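Long-range contacts in CTP synthase (Trypanosoma brucei gambiense, PDB 5N29), which probably catalyses the ATP-dependent amination of UTP to CTP with glutamine or ammonia as nitrogen source, and is represented here by its glutaminase domain: residues E186-F192 and F210-V216; G154-I160 and N175-H181; L224-L228 and S249-A253. The protein carries 1 engineered substitution. Numbering follows the deposited sequence.

Interaction 1: residues E186-F192 and F210-V216; sequences EVNTAYF and FSSRCRV
Phe192, at the start of helix 192-197 with chi1 m, brings its ring against the side chain of Val216: Phe192 CZ is 3.5 Å from Val216 CG2. The same methyl group meets Val187, whose CB is 3.7 Å from Val216 CG2, so Val216 touches both the end of strand 176-187 and the first helical turn. The neighbouring ring atom, Phe192 CE2, is 3.9 Å from Phe210 CD1, at the edge of the Phe210 ring, and 4.3 Å from Cys214 SG. After strand residues 186-187 the chain makes an Asx turn, Ala190 N to Asn188 OD1 at 3.0 Å, and a 3-10 segment at 189-190, with Tyr191 at the N-cap position. Segment 210-216 is loop up to Arg215, with a type I beta turn from Ser211 to Cys214. Across from this turn, Thr189 (chi1 p) presses its methyl onto backbone carbonyls: Thr189 CG2 lies 3.5 Å from Ser212 O and 3.4 Å from Cys214 O. CA atoms are 6.1 Å apart for Glu186 and Arg215, 6.0 Å for Val187 and Val216, and water fills the gap. Water 3 joins Val187 O (2.6 Å), Cys214 O (2.7 Å) and Val216 N (3.0 Å); water 1 joins Glu186 OE1 (2.8 Å), Val187 N (2.9 Å) and Val216 O (2.7 Å). A salt bridge spans the same gap, Arg215 NH1 to Glu186 OE2 at 3.0 Å. Arg215 NH1 also salt-bridges Asp143, its stronger partner, and Glu186 is hydrogen-bonded to His183 and Gln231. The arrangement joins a strand-to-helix connection to the loop leading into strand 216-220, within the class I glutamine amidotransferase fold.

Interaction 2: residues G154-I160 and N175-H181; sequences GACDVYI and NIVVERH. Engineered in segment 154-160: Tyr159 (natural residue His).
This is an antiparallel pairing of neighbouring strands, 155-160 with 176-181, in the mixed sheet of the class I glutamine amidotransferase domain. The short strand axes approach to 4.5 Å with their directions 141° apart, a marked twist. Val158 and Val177 form the best hydrogen-bonded pair, Val158 N to Val177 O at 2.7 Å and Val177 N to Val158 O at 2.9 Å. Cys156 pairs likewise with Glu179, through Cys156 N to Glu179 O at 3.1 Å and a weak return bond. Ala155-Arg180, Asp157-Val178 and Tyr159-Ile176 are non-hydrogen-bonded pairs; on their face Ala155 CB touches Val178 CG1 at 3.8 Å, and the engineered Tyr159 (chi1 m) brings CE1 to 3.6 Å from Ile176 CD1. At the end of strand 155-160, Ile160 N donates to Asn175 O at 3.0 Å. Gly154 sits at the corner before the strand with phi 88° and psi -167°, where a CB would jam against the preceding carbonyl. His181, whose NE2 is bonded to Glu217, donates to Gly154 O from His181 N at 3.0 Å and, weakly, from His181 ND1 at 3.4 Å.

Interaction 3: residues L224-L228 and S249-A253; sequences LRFFL and SFMAA
Helix 245-255 packs against the run leading into strand 227-230 of the class I glutamine amidotransferase fold, and Phe226 does most of the work. Its t rotamer (chi1 -167°, chi2 99°) carries the ring across to the helix, where Phe250 CA stands over one face in a CH-pi contact, 3.9 Å from the centroid of the Phe226 ring. With Phe250 chi1 t, Phe226 CE2 lies at the edge of the Phe250 ring and meets Phe250 CB at 3.8 Å. Phe226 CZ reaches Ser249 OG at 3.3 Å, near the ring plane; Ser249 is chi1 p, its hydroxyl hydrogen-bonded to the carbonyls of Thr246 and Pro245 within its own helix. Nearer the backbone, Phe226 CB lies 3.7 Å from Ala253 CB, one helical turn on from Ser249. Ile166 of helix 166-170 also touches Phe226. Arg225 reaches toward the helix with chi1 to chi3 t, p, t, setting a face of its guanidinium over Ala253, with Arg225 NH2 3.4 Å from Ala253 CB. Water 4 then links Arg225 NH2, at 3.0 Å, to Ser249 O, at 2.9 Å.

From the N terminus, the chain first forms interaction 2, where 154-160 runs out and, after 14 residues that include helix 166-170, the segment 175-181 returns beside it. The second strand continues into interaction 1, which closes across helix 192-197 and strand 201-205. The chain then passes through strand 216-220 to interaction 3, which closes across 20 residues when helix 245-255 meets 224-228. The three loops follow in series, neither nested nor crossed. Interactions 1 and 2 share strand 176-187, their nearest atoms about 6 Å apart; interaction 3 lies further along the same sheet, bringing helix 245-255 against the run that enters strand 227-230.

Interaction 1: residues E186-F192 and F210-V216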
loop_
_atom_site.group_PDB
_atom_site.type_symbol
_atom_site.label_atom_id
_atom_site.label_comp_id
_atom_site.label_asym_id
_atom_site.label_seq_id
_atom_site.Cartn_x
_atom_site.Cartn_y
_atom_site.Cartn_z
ATOM N N GLU A 186 6.600 7.887 8.247
ATOM C CA GLU A 186 5.152 8.050 8.216
ATOM C C GLU A 186 4.769 9.158 7.247
ATOM O O GLU A 186 5.596 10.009 6.892
ATOM C CB GLU A 186 4.649 8.430 9.603
ATOM C CG GLU A 186 5.083 7.506 10.741
ATOM C CD GLU A 186 4.319 6.198 10.813
ATOM O OE1 GLU A 186 3.546 5.874 9.878
ATOM O OE2 GLU A 186 4.505 5.480 11.827
ATOM N N VAL A 187 3.497 9.171 6.866
ATOM C CA VAL A 187 2.949 10.261 6.073
ATOM C C VAL A 187 3.039 11.565 6.878
ATOM O O VAL A 187 2.744 11.592 8.078
ATOM C CB VAL A 187 1.496 9.995 5.608
ATOM C CG1 VAL A 187 0.978 11.168 4.761
ATOM C CG2 VAL A 187 1.424 8.695 4.803
ATOM N N ASN A 188 3.469 12.635 6.210
ATOM C CA ASN A 188 3.650 13.927 6.854
ATOM C C ASN A 188 2.272 14.533 7.101
ATOM O O ASN A 188 1.526 14.798 6.156
ATOM C CB ASN A 188 4.515 14.841 5.987
ATOM C CG ASN A 188 4.853 16.157 6.665
ATOM O OD1 ASN A 188 4.179 16.585 7.602
ATOM N ND2 ASN A 188 5.899 16.814 6.183
ATOM N N THR A 189 1.956 14.743 8.382
ATOM C CA THR A 189 0.651 15.255 8.821
ATOM C C THR A 189 0.323 16.645 8.282
ATOM O O THR A 189 -0.848 16.956 8.032
ATOM C CB THR A 189 0.539 15.282 10.367
ATOM O OG1 THR A 189 1.596 16.071 10.910
ATOM C CG2 THR A 189 0.640 13.868 10.938
ATOM N N ALA A 190 1.348 17.466 8.062
ATOM C CA ALA A 190 1.153 18.804 7.500
ATOM C C ALA A 190 0.522 18.828 6.102
ATOM O O ALA A 190 -0.012 19.855 5.709
ATOM C CB ALA A 190 2.469 19.564 7.481
ATOM N N TYR A 191 0.579 17.723 5.353
ATOM C CA TYR A 191 0.048 17.697 3.984
ATOM C C TYR A 191 -1.274 16.945 3.798
ATOM O O TYR A 191 -1.659 16.658 2.654
ATOM C CB TYR A 191 1.121 17.135 3.037
ATOM C CG TYR A 191 2.412 17.925 3.019
ATOM C CD1 TYR A 191 2.411 19.323 2.914
ATOM C CD2 TYR A 191 3.642 17.281 3.096
ATOM C CE1 TYR A 191 3.590 20.039 2.885
ATOM C CE2 TYR A 191 4.830 17.995 3.065
ATOM C CZ TYR A 191 4.801 19.365 2.958
ATOM O OH TYR A 191 5.976 20.069 2.931
ATOM N N PHE A 192 -1.992 16.660 4.888
ATOM C CA PHE A 192 -3.257 15.913 4.783
ATOM C C PHE A 192 -4.299 16.569 3.865
ATOM O O PHE A 192 -4.910 15.855 3.069
ATOM C CB PHE A 192 -3.896 15.628 6.156
ATOM C CG PHE A 192 -3.202 14.562 6.989
ATOM C CD1 PHE A 192 -2.139 13.783 6.508
ATOM C CD2 PHE A 192 -3.656 14.317 8.285
ATOM C CE1 PHE A 192 -1.540 12.814 7.308
ATOM C CE2 PHE A 192 -3.060 13.346 9.084
ATOM C CZ PHE A 192 -2.004 12.592 8.593
ATOM N N PHE A 210 -6.379 13.028 14.717
ATOM C CA PHE A 210 -5.595 13.675 13.642
ATOM C C PHE A 210 -4.652 14.797 14.128
ATOM O O PHE A 210 -4.534 15.850 13.496
ATOM C CB PHE A 210 -6.507 14.178 12.510
ATOM C CG PHE A 210 -7.161 13.081 11.721
ATOM C CD1 PHE A 210 -6.606 12.645 10.519
ATOM C CD2 PHE A 210 -8.341 12.495 12.161
ATOM C CE1 PHE A 210 -7.209 11.640 9.782
ATOM C CE2 PHE A 210 -8.953 11.487 11.423
ATOM C CZ PHE A 210 -8.386 11.063 10.230
ATOM N N SER A 211 -3.959 14.537 15.234
ATOM C CA SER A 211 -2.909 15.428 15.747
ATOM C C SER A 211 -1.644 15.349 14.882
ATOM O O SER A 211 -1.639 14.687 13.839
ATOM C CB SER A 211 -2.559 15.037 17.185
ATOM O OG SER A 211 -1.797 13.838 17.207
ATOM N N SER A 212 -0.569 16.008 15.325
ATOM C CA SER A 212 0.751 15.860 14.691
ATOM C C SER A 212 1.359 14.456 14.882
ATOM O O SER A 212 2.219 14.052 14.097
ATOM C CB SER A 212 1.731 16.939 15.189
ATOM O OG SER A 212 2.133 16.703 16.525
ATOM N N ARG A 213 0.911 13.726 15.910
ATOM C CA ARG A 213 1.310 12.329 16.136
ATOM C C ARG A 213 0.453 11.263 15.414
ATOM O O ARG A 213 0.658 10.064 15.621
ATOM C CB ARG A 213 1.312 12.029 17.634
ATOM C CG ARG A 213 2.266 12.906 18.422
ATOM C CD ARG A 213 2.561 12.322 19.790
ATOM N NE ARG A 213 3.676 13.016 20.430
ATOM C CZ ARG A 213 4.150 12.748 21.649
ATOM N NH1 ARG A 213 3.614 11.784 22.397
ATOM N NH2 ARG A 213 5.178 13.451 22.121
ATOM N N CYS A 214 -0.500 11.686 14.586
ATOM C CA CYS A 214 -1.380 10.762 13.864
ATOM C C CYS A 214 -0.636 10.046 12.736
ATOM O O CYS A 214 -0.207 10.681 11.765
ATOM C CB CYS A 214 -2.572 11.528 13.293
ATOM S SG CYS A 214 -3.705 10.543 12.300
ATOM N N ARG A 215 -0.486 8.730 12.870
ATOM C CA ARG A 215 0.230 7.923 11.880
ATOM C C ARG A 215 -0.775 7.324 10.904
ATOM O O ARG A 215 -1.719 6.642 11.326
ATOM C CB ARG A 215 1.028 6.811 12.545
ATOM C CG ARG A 215 2.015 7.279 13.605
ATOM C CD ARG A 215 2.491 6.123 14.477
ATOM N NE ARG A 215 3.308 6.621 15.578
ATOM C CZ ARG A 215 4.613 6.888 15.528
ATOM N NH1 ARG A 215 5.334 6.689 14.418
ATOM N NH2 ARG A 215 5.213 7.353 16.625
ATOM N N VAL A 216 -0.578 7.584 9.614
ATOM C CA VAL A 216 -1.478 7.063 8.589
ATOM C C VAL A 216 -1.204 5.574 8.397
ATOM O O VAL A 216 -0.081 5.174 8.114
ATOM C CB VAL A 216 -1.338 7.803 7.241
ATOM C CG1 VAL A 216 -2.220 7.157 6.173
ATOM C CG2 VAL A 216 -1.707 9.272 7.406
HETATM O O HOH W 1 2.013 6.891 7.753
HETATM O O HOH W 2 1.891 4.025 10.758
HETATM O O HOH W 3 1.115 10.102 9.442
#

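Interaction 2: residues G154-I160 and N175-H181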
loop_
_atom_site.group_PDB
_atom_site.type_symbol
_atom_site.label_atom_id
_atom_site.label_comp_id
_atom_site.label_asym_id
_atom_site.label_seq_id
_atom_site.Cartn_x
_atom_site.Cartn_y
_atom_site.Cartn_z
ATOM N N GLY A 154 6.095 -4.935 15.468
ATOM C CA GLY A 154 5.044 -5.494 16.312
ATOM C C GLY A 154 3.666 -4.920 16.042
ATOM O O GLY A 154 3.438 -4.226 15.045
ATOM N N ALA A 155 2.757 -5.217 16.963
ATOM C CA ALA A 155 1.337 -4.962 16.808
ATOM C C ALA A 155 0.991 -3.558 17.238
ATOM O O ALA A 155 1.652 -2.966 18.090
ATOM C CB ALA A 155 0.521 -5.963 17.619
ATOM N N CYS A 156 -0.088 -3.044 16.672
ATOM C CA CYS A 156 -0.523 -1.696 16.978
ATOM C C CYS A 156 -1.997 -1.537 16.599
ATOM O O CYS A 156 -2.463 -2.150 15.626
ATOM C CB CYS A 156 0.423 -0.736 16.247
ATOM S SG CYS A 156 -0.186 0.884 15.796
ATOM N N ASP A 157 -2.744 -0.765 17.387
ATOM C CA ASP A 157 -4.154 -0.530 17.094
ATOM C C ASP A 157 -4.289 0.338 15.838
ATOM O O ASP A 157 -3.614 1.362 15.711
ATOM C CB ASP A 157 -4.873 0.149 18.270
ATOM C CG ASP A 157 -5.061 -0.779 19.473
ATOM O OD1 ASP A 157 -4.843 -2.009 19.361
ATOM O OD2 ASP A 157 -5.439 -0.269 20.545
ATOM N N VAL A 158 -5.165 -0.084 14.934
ATOM C CA VAL A 158 -5.470 0.631 13.703
ATOM C C VAL A 158 -6.940 1.065 13.713
ATOM O O VAL A 158 -7.837 0.215 13.670
ATOM C CB VAL A 158 -5.201 -0.278 12.490
ATOM C CG1 VAL A 158 -5.678 0.374 11.196
ATOM C CG2 VAL A 158 -3.720 -0.636 12.412
ATOM N N TYR A 159 -7.177 2.377 13.766
ATOM C CA TYR A 159 -8.532 2.954 13.775
ATOM C C TYR A 159 -9.027 3.200 12.358
ATOM O O TYR A 159 -8.430 3.984 11.620
ATOM C CB TYR A 159 -8.569 4.285 14.530
ATOM C CG TYR A 159 -8.364 4.160 16.015
ATOM C CD1 TYR A 159 -9.452 4.189 16.893
ATOM C CD2 TYR A 159 -7.086 4.008 16.550
ATOM C CE1 TYR A 159 -9.268 4.082 18.268
ATOM C CE2 TYR A 159 -6.890 3.890 17.921
ATOM C CZ TYR A 159 -7.982 3.927 18.772
ATOM O OH TYR A 159 -7.791 3.819 20.127
ATOM N N ILE A 160 -10.111 2.528 11.984
ATOM C CA ILE A 160 -10.743 2.742 10.690
ATOM C C ILE A 160 -11.669 3.942 10.869
ATOM O O ILE A 160 -12.625 3.875 11.622
ATOM C CB ILE A 160 -11.499 1.484 10.217
ATOM C CG1 ILE A 160 -10.516 0.306 10.132
ATOM C CG2 ILE A 160 -12.183 1.749 8.876
ATOM C CD1 ILE A 160 -11.128 -1.004 9.708
ATOM N N ASN A 175 -14.199 -0.921 14.275
ATOM C CA ASN A 175 -13.654 0.422 14.432
ATOM C C ASN A 175 -12.158 0.367 14.695
ATOM O O ASN A 175 -11.435 1.283 14.310
ATOM C CB ASN A 175 -14.373 1.172 15.562
ATOM C CG ASN A 175 -15.835 1.450 15.241
ATOM O OD1 ASN A 175 -16.182 1.847 14.118
ATOM N ND2 ASN A 175 -16.702 1.249 16.227
ATOM N N ILE A 176 -11.711 -0.702 15.362
ATOM C CA ILE A 176 -10.303 -0.901 15.687
ATOM C C ILE A 176 -9.894 -2.301 15.262
ATOM O O ILE A 176 -10.560 -3.279 15.598
ATOM C CB ILE A 176 -10.014 -0.719 17.199
ATOM C CG1 ILE A 176 -10.542 0.640 17.691
ATOM C CG2 ILE A 176 -8.513 -0.844 17.475
ATOM C CD1 ILE A 176 -10.430 0.851 19.190
ATOM N N VAL A 177 -8.799 -2.394 14.513
ATOM C CA VAL A 177 -8.194 -3.673 14.198
ATOM C C VAL A 177 -6.728 -3.636 14.624
ATOM O O VAL A 177 -6.202 -2.577 14.931
ATOM C CB VAL A 177 -8.401 -4.063 12.712
ATOM C CG1 VAL A 177 -9.897 -4.046 12.389
ATOM C CG2 VAL A 177 -7.629 -3.155 11.752
ATOM N N VAL A 178 -6.097 -4.801 14.676
ATOM C CA VAL A 178 -4.715 -4.925 15.125
ATOM C C VAL A 178 -3.916 -5.602 14.020
ATOM O O VAL A 178 -4.193 -6.760 13.652
ATOM C CB VAL A 178 -4.621 -5.707 16.455
ATOM C CG1 VAL A 178 -3.174 -5.885 16.887
ATOM C CG2 VAL A 178 -5.419 -4.983 17.533
ATOM N N GLU A 179 -2.945 -4.857 13.492
ATOM C CA GLU A 179 -2.019 -5.345 12.470
ATOM C C GLU A 179 -0.590 -5.145 12.936
ATOM O O GLU A 179 -0.334 -4.391 13.876
ATOM C CB GLU A 179 -2.231 -4.597 11.163
ATOM C CG GLU A 179 -3.589 -4.847 10.527
ATOM C CD GLU A 179 -3.700 -6.162 9.771
ATOM O OE1 GLU A 179 -2.682 -6.858 9.540
ATOM O OE2 GLU A 179 -4.841 -6.486 9.381
ATOM N N ARG A 180 0.331 -5.804 12.247
ATOM C CA ARG A 180 1.746 -5.810 12.598
ATOM C C ARG A 180 2.583 -4.992 11.608
ATOM O O ARG A 180 2.249 -4.906 10.430
ATOM C CB ARG A 180 2.244 -7.245 12.678
ATOM C CG ARG A 180 1.534 -8.062 13.748
ATOM C CD ARG A 180 2.066 -9.489 13.830
ATOM N NE ARG A 180 3.452 -9.483 14.285
ATOM C CZ ARG A 180 3.844 -9.286 15.546
ATOM N NH1 ARG A 180 2.962 -9.080 16.523
ATOM N NH2 ARG A 180 5.147 -9.294 15.833
ATOM N N HIS A 181 3.678 -4.421 12.110
ATOM C CA HIS A 181 4.448 -3.405 11.399
ATOM C C HIS A 181 5.931 -3.715 11.212
ATOM O O HIS A 181 6.530 -4.507 11.940
ATOM C CB HIS A 181 4.329 -2.068 12.141
ATOM C CG HIS A 181 2.952 -1.487 12.120
ATOM N ND1 HIS A 181 1.992 -1.809 13.057
ATOM C CD2 HIS A 181 2.373 -0.599 11.276
ATOM C CE1 HIS A 181 0.878 -1.147 12.780
ATOM N NE2 HIS A 181 1.091 -0.391 11.718
#

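Interaction 3: residues L224-L228 and S249-A253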
loop_
_atom_site.group_PDB
_atom_site.type_symbol
_atom_site.label_atom_id
_atom_site.label_comp_id
_atom_site.label_asym_id
_atom_site.label_seq_id
_atom_site.Cartn_x
_atom_site.Cartn_y
_atom_site.Cartn_z
ATOM N N LEU A 224 -11.775 5.666 -7.739
ATOM C CA LEU A 224 -11.422 4.477 -8.502
ATOM C C LEU A 224 -12.118 3.242 -7.939
ATOM O O LEU A 224 -12.521 3.231 -6.778
ATOM C CB LEU A 224 -9.899 4.301 -8.469
ATOM C CG LEU A 224 -9.103 5.579 -8.767
ATOM C CD1 LEU A 224 -7.614 5.336 -8.558
ATOM C CD2 LEU A 224 -9.387 6.104 -10.174
ATOM N N ARG A 225 -12.257 2.211 -8.767
ATOM C CA ARG A 225 -12.828 0.928 -8.334
ATOM C C ARG A 225 -12.078 0.353 -7.126
ATOM O O ARG A 225 -12.704 -0.040 -6.143
ATOM C CB ARG A 225 -12.858 -0.069 -9.512
ATOM C CG ARG A 225 -12.964 -1.555 -9.183
ATOM C CD ARG A 225 -14.234 -1.938 -8.444
ATOM N NE ARG A 225 -14.147 -3.291 -7.863
ATOM C CZ ARG A 225 -13.928 -3.592 -6.574
ATOM N NH1 ARG A 225 -13.748 -2.659 -5.635
ATOM N NH2 ARG A 225 -13.891 -4.874 -6.213
ATOM N N PHE A 226 -10.743 0.302 -7.208
ATOM C CA PHE A 226 -9.924 -0.246 -6.120
ATOM C C PHE A 226 -8.530 0.376 -6.108
ATOM O O PHE A 226 -7.690 0.086 -6.954
ATOM C CB PHE A 226 -9.820 -1.786 -6.190
ATOM C CG PHE A 226 -9.251 -2.417 -4.925
ATOM C CD1 PHE A 226 -10.093 -2.981 -3.971
ATOM C CD2 PHE A 226 -7.874 -2.430 -4.685
ATOM C CE1 PHE A 226 -9.582 -3.552 -2.807
ATOM C CE2 PHE A 226 -7.357 -2.978 -3.516
ATOM C CZ PHE A 226 -8.213 -3.544 -2.578
ATOM N N PHE A 227 -8.301 1.249 -5.139
ATOM C CA PHE A 227 -6.982 1.796 -4.891
ATOM C C PHE A 227 -6.840 1.854 -3.376
ATOM O O PHE A 227 -7.540 2.614 -2.722
ATOM C CB PHE A 227 -6.846 3.178 -5.526
ATOM C CG PHE A 227 -5.434 3.679 -5.565
ATOM C CD1 PHE A 227 -4.739 3.736 -6.765
ATOM C CD2 PHE A 227 -4.781 4.061 -4.397
ATOM C CE1 PHE A 227 -3.431 4.186 -6.810
ATOM C CE2 PHE A 227 -3.468 4.514 -4.435
ATOM C CZ PHE A 227 -2.790 4.566 -5.638
ATOM N N LEU A 228 -5.970 1.012 -2.839
ATOM C CA LEU A 228 -5.783 0.858 -1.409
ATOM C C LEU A 228 -4.299 0.655 -1.142
ATOM O O LEU A 228 -3.645 -0.081 -1.858
ATOM C CB LEU A 228 -6.569 -0.367 -0.910
ATOM C CG LEU A 228 -6.226 -0.912 0.477
ATOM C CD1 LEU A 228 -6.587 0.094 1.556
ATOM C CD2 LEU A 228 -6.945 -2.229 0.707
ATOM N N SER A 249 -9.262 -8.603 -0.853
ATOM C CA SER A 249 -10.089 -7.627 -1.569
ATOM C C SER A 249 -9.418 -7.142 -2.856
ATOM O O SER A 249 -10.080 -6.941 -3.874
ATOM C CB SER A 249 -10.422 -6.441 -0.668
ATOM O OG SER A 249 -9.270 -5.681 -0.314
ATOM N N PHE A 250 -8.100 -6.968 -2.801
ATOM C CA PHE A 250 -7.314 -6.625 -3.984
ATOM C C PHE A 250 -7.470 -7.679 -5.078
ATOM O O PHE A 250 -7.787 -7.347 -6.222
ATOM C CB PHE A 250 -5.835 -6.446 -3.617
ATOM C CG PHE A 250 -4.928 -6.285 -4.798
ATOM C CD1 PHE A 250 -5.152 -5.268 -5.723
ATOM C CD2 PHE A 250 -3.841 -7.139 -4.985
ATOM C CE1 PHE A 250 -4.311 -5.096 -6.813
ATOM C CE2 PHE A 250 -2.993 -6.974 -6.070
ATOM C CZ PHE A 250 -3.228 -5.948 -6.986
ATOM N N MET A 251 -7.252 -8.939 -4.717
ATOM C CA MET A 251 -7.339 -10.047 -5.670
ATOM C C MET A 251 -8.764 -10.209 -6.209
ATOM O O MET A 251 -8.945 -10.519 -7.397
ATOM C CB MET A 251 -6.862 -11.361 -5.043
ATOM C CG MET A 251 -6.713 -12.504 -6.047
ATOM S SD MET A 251 -6.063 -14.052 -5.372
ATOM C CE MET A 251 -4.465 -13.480 -4.828
ATOM N N ALA A 252 -9.752 -10.017 -5.330
ATOM C CA ALA A 252 -11.165 -9.999 -5.731
ATOM C C ALA A 252 -11.417 -8.953 -6.815
ATOM O O ALA A 252 -11.919 -9.267 -7.891
ATOM C CB ALA A 252 -12.055 -9.738 -4.523
ATOM N N ALA A 253 -11.024 -7.721 -6.529
ATOM C CA ALA A 253 -11.134 -6.607 -7.479
ATOM C C ALA A 253 -10.450 -6.891 -8.826
ATOM O O ALA A 253 -11.030 -6.633 -9.892
ATOM C CB ALA A 253 -10.577 -5.339 -6.858
HETATM O O HOH W 4 -12.867 -6.168 -3.692
HETATM O O HOH W 5 -13.022 -4.844 -10.338
#